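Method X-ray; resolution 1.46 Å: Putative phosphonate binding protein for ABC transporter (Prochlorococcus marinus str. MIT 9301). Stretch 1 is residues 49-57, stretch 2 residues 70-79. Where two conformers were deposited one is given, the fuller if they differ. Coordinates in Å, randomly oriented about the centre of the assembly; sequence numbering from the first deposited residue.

Stretch 1, residues 49-57: AVTGFRTKD
Stretch 2, residues 70-79: QARLQTPNSI

Two helical ends lie side by side, running in nearly the same direction: residues 49-54 and 70-74 cross at -29°, their axes 9.1 Å apart at closest approach. The register is set by Val 50 opposite Ala 71 (CA to CA 5.0 Å) and, one turn on, Arg 54 opposite Thr 75 (CA to CA 5.4 Å). The first helix closes in a Schellman motif: Lys 56 takes positive phi (71/21), its N bonds to Phe 53 O at 3.1 Å, and Asp 57 N reaches Gly 52 O in a weak bond of 2.9 Å. The second leaves helical geometry at Thr 75 (-129/80), which opens a type II turn to Ser 78, with Pro 76 at -55/145 and Asn 77 at 71/18.

The apolar centre of the contact is Ala 71, whose CB is shared by two side chains of the first helix. Val 50 (chi1 t) sets CG1 4.1 Å from Ala 71 CB, and Phe 53 (chi1 t, chi2 80°) brings CD2 to 4.2 Å from the same Ala 71 CB, so one methyl serves two apolar neighbours. The ring's edge meets Thr 75 OG1 (3.6 Å from Phe 53 CD2) and Ser 78 CB (3.8 Å from Phe 53 CE2).

No hydrogen bond crosses the contact; the hydroxyls of Thr 75 and Ser 78 bond within their own stretch. Thr 75 (chi1 -39°) donates from OG1 to Ala 71 O at 2.8 Å, returning its hydroxyl to its own helix while OG1 packs 3.4 Å from Arg 54 CA. Ser 78 (chi1 p) donates from OG to Thr 75 O at 2.8 Å, bracing the turn.

Gln 74 (m, t, chi3 -31°) points toward the first helix, its OE1 3.6 Å from Val 50 CG1 and 3.5 Å from Arg 54 CD. Arg 54 (t, t, p, chi4 82°) turns its guanidinium edge to that oxygen without bonding it, leaving OE1 buried and unpartnered.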

# COMPACT_ATOMS: atom_id res chain seq x y z
N ALA A 49 -4.66 -5.94 9.43
CA ALA A 49 -3.29 -6.34 9.07
C ALA A 49 -2.30 -6.01 10.19
O ALA A 49 -1.49 -6.85 10.60
CB ALA A 49 -2.89 -5.70 7.75
N VAL A 50 -2.44 -4.80 10.73
CA VAL A 50 -1.60 -4.36 11.85
C VAL A 50 -1.88 -5.23 13.09
O VAL A 50 -0.96 -5.75 13.75
CB VAL A 50 -1.79 -2.87 12.15
CG1 VAL A 50 -0.96 -2.52 13.39
CG2 VAL A 50 -1.34 -2.04 10.95
N THR A 51 -3.15 -5.39 13.40
CA THR A 51 -3.49 -6.13 14.64
C THR A 51 -3.17 -7.64 14.50
O THR A 51 -2.73 -8.27 15.41
CB THR A 51 -4.98 -5.90 14.96
OG1 THR A 51 -5.20 -4.50 15.17
CG2 THR A 51 -5.44 -6.72 16.18
N GLY A 52 -3.34 -8.21 13.31
CA GLY A 52 -2.99 -9.62 13.07
C GLY A 52 -1.48 -9.84 13.23
O GLY A 52 -1.00 -10.88 13.68
N PHE A 53 -0.72 -8.82 12.85
CA PHE A 53 0.74 -8.88 13.03
C PHE A 53 1.05 -8.81 14.52
O PHE A 53 1.81 -9.64 15.04
CB PHE A 53 1.44 -7.79 12.23
CG PHE A 53 2.93 -7.92 12.20
CD1 PHE A 53 3.56 -8.82 11.34
CD2 PHE A 53 3.71 -7.22 13.09
CE1 PHE A 53 4.94 -8.94 11.34
CE2 PHE A 53 5.08 -7.36 13.11
CZ PHE A 53 5.70 -8.23 12.25
N ARG A 54 0.45 -7.83 15.22
CA ARG A 54 0.66 -7.68 16.66
C ARG A 54 0.32 -8.95 17.45
O ARG A 54 1.08 -9.31 18.37
CB ARG A 54 -0.13 -6.48 17.21
CG ARG A 54 0.09 -6.24 18.70
CD ARG A 54 -0.82 -5.17 19.24
NE ARG A 54 -2.25 -5.47 19.10
CZ ARG A 54 -2.96 -6.23 19.93
NH1 ARG A 54 -2.42 -6.85 20.99
NH2 ARG A 54 -4.26 -6.39 19.67
N THR A 55 -0.78 -9.63 17.08
CA THR A 55 -1.22 -10.86 17.79
C THR A 55 -0.53 -12.15 17.30
O THR A 55 -0.83 -13.24 17.74
CB THR A 55 -2.74 -11.09 17.73
OG1 THR A 55 -3.14 -11.22 16.36
CG2 THR A 55 -3.46 -9.93 18.38
N LYS A 56 0.34 -12.01 16.31
CA LYS A 56 1.14 -13.15 15.77
C LYS A 56 0.28 -14.14 14.96
O LYS A 56 0.66 -15.30 14.73
CB LYS A 56 1.97 -13.84 16.86
CG LYS A 56 2.86 -12.83 17.58
CD LYS A 56 4.06 -13.44 18.29
CE LYS A 56 4.70 -12.44 19.24
NZ LYS A 56 5.13 -11.16 18.60
N ASP A 57 -0.85 -13.67 14.50
CA ASP A 57 -1.65 -14.40 13.52
C ASP A 57 -1.03 -14.32 12.13
O ASP A 57 -1.37 -15.12 11.27
CB ASP A 57 -3.09 -13.88 13.46
CG ASP A 57 -3.93 -14.30 14.68
OD1 ASP A 57 -4.99 -14.90 14.45
OD2 ASP A 57 -3.54 -14.06 15.84
N GLN A 70 3.09 1.70 11.97
CA GLN A 70 2.16 1.38 13.06
C GLN A 70 2.43 -0.02 13.61
O GLN A 70 2.48 -0.24 14.84
CB GLN A 70 0.69 1.45 12.58
CG GLN A 70 0.20 2.86 12.19
CD GLN A 70 -1.13 2.87 11.46
OE1 GLN A 70 -1.47 1.90 10.77
NE2 GLN A 70 -1.88 3.93 11.60
N ALA A 71 2.55 -0.99 12.70
CA ALA A 71 2.80 -2.36 13.11
C ALA A 71 4.09 -2.53 13.92
O ALA A 71 4.11 -3.26 14.91
CB ALA A 71 2.81 -3.30 11.92
N ARG A 72 5.15 -1.87 13.46
CA ARG A 72 6.45 -1.95 14.15
C ARG A 72 6.48 -1.22 15.50
O ARG A 72 7.18 -1.63 16.41
CB ARG A 72 7.55 -1.53 13.17
CG ARG A 72 7.77 -2.61 12.12
CD ARG A 72 8.85 -2.39 11.09
NE ARG A 72 8.52 -1.33 10.11
CZ ARG A 72 8.96 -0.08 10.21
NH1 ARG A 72 8.63 0.81 9.28
NH2 ARG A 72 9.74 0.29 11.23
N LEU A 73 5.67 -0.18 15.65
CA LEU A 73 5.52 0.47 16.93
C LEU A 73 4.78 -0.43 17.93
O LEU A 73 5.14 -0.50 19.10
CB LEU A 73 4.82 1.82 16.78
CG LEU A 73 5.65 2.93 16.14
CD1 LEU A 73 4.74 4.09 15.77
CD2 LEU A 73 6.82 3.38 17.05
N GLN A 74 3.71 -1.09 17.46
CA GLN A 74 2.87 -1.98 18.28
C GLN A 74 3.54 -3.31 18.59
O GLN A 74 3.19 -3.99 19.52
CB GLN A 74 1.53 -2.26 17.60
CG GLN A 74 0.58 -1.07 17.51
CD GLN A 74 -0.87 -1.53 17.48
OE1 GLN A 74 -1.17 -2.59 16.96
NE2 GLN A 74 -1.77 -0.74 18.06
N THR A 75 4.49 -3.67 17.74
CA THR A 75 5.16 -4.96 17.75
C THR A 75 6.69 -4.78 17.73
O THR A 75 7.32 -4.90 16.67
CB THR A 75 4.73 -5.80 16.51
OG1 THR A 75 3.33 -5.60 16.27
CG2 THR A 75 5.00 -7.28 16.72
N PRO A 76 7.29 -4.48 18.90
CA PRO A 76 8.71 -4.27 19.02
C PRO A 76 9.60 -5.40 18.51
O PRO A 76 9.25 -6.58 18.53
CB PRO A 76 8.93 -4.08 20.53
CG PRO A 76 7.62 -3.73 21.08
CD PRO A 76 6.61 -4.40 20.22
N ASN A 77 10.73 -4.98 17.96
CA ASN A 77 11.81 -5.91 17.58
C ASN A 77 11.43 -6.75 16.36
O ASN A 77 12.03 -7.78 16.07
CB ASN A 77 12.21 -6.77 18.78
CG ASN A 77 12.66 -5.91 19.94
OD1 ASN A 77 12.12 -5.99 21.03
ND2 ASN A 77 13.60 -5.00 19.66
N SER A 78 10.42 -6.29 15.64
CA SER A 78 10.11 -6.85 14.35
C SER A 78 11.15 -6.35 13.36
O SER A 78 11.94 -5.44 13.66
CB SER A 78 8.72 -6.44 13.92
OG SER A 78 8.57 -5.07 14.17
N ILE A 79 11.14 -6.95 12.19
CA ILE A 79 12.20 -6.76 11.19
C ILE A 79 11.70 -6.24 9.85
O ILE A 79 10.88 -6.87 9.22
CB ILE A 79 12.94 -8.10 10.90
CG1 ILE A 79 13.36 -8.81 12.21
CG2 ILE A 79 14.13 -7.90 9.97
CD1 ILE A 79 14.38 -8.07 13.04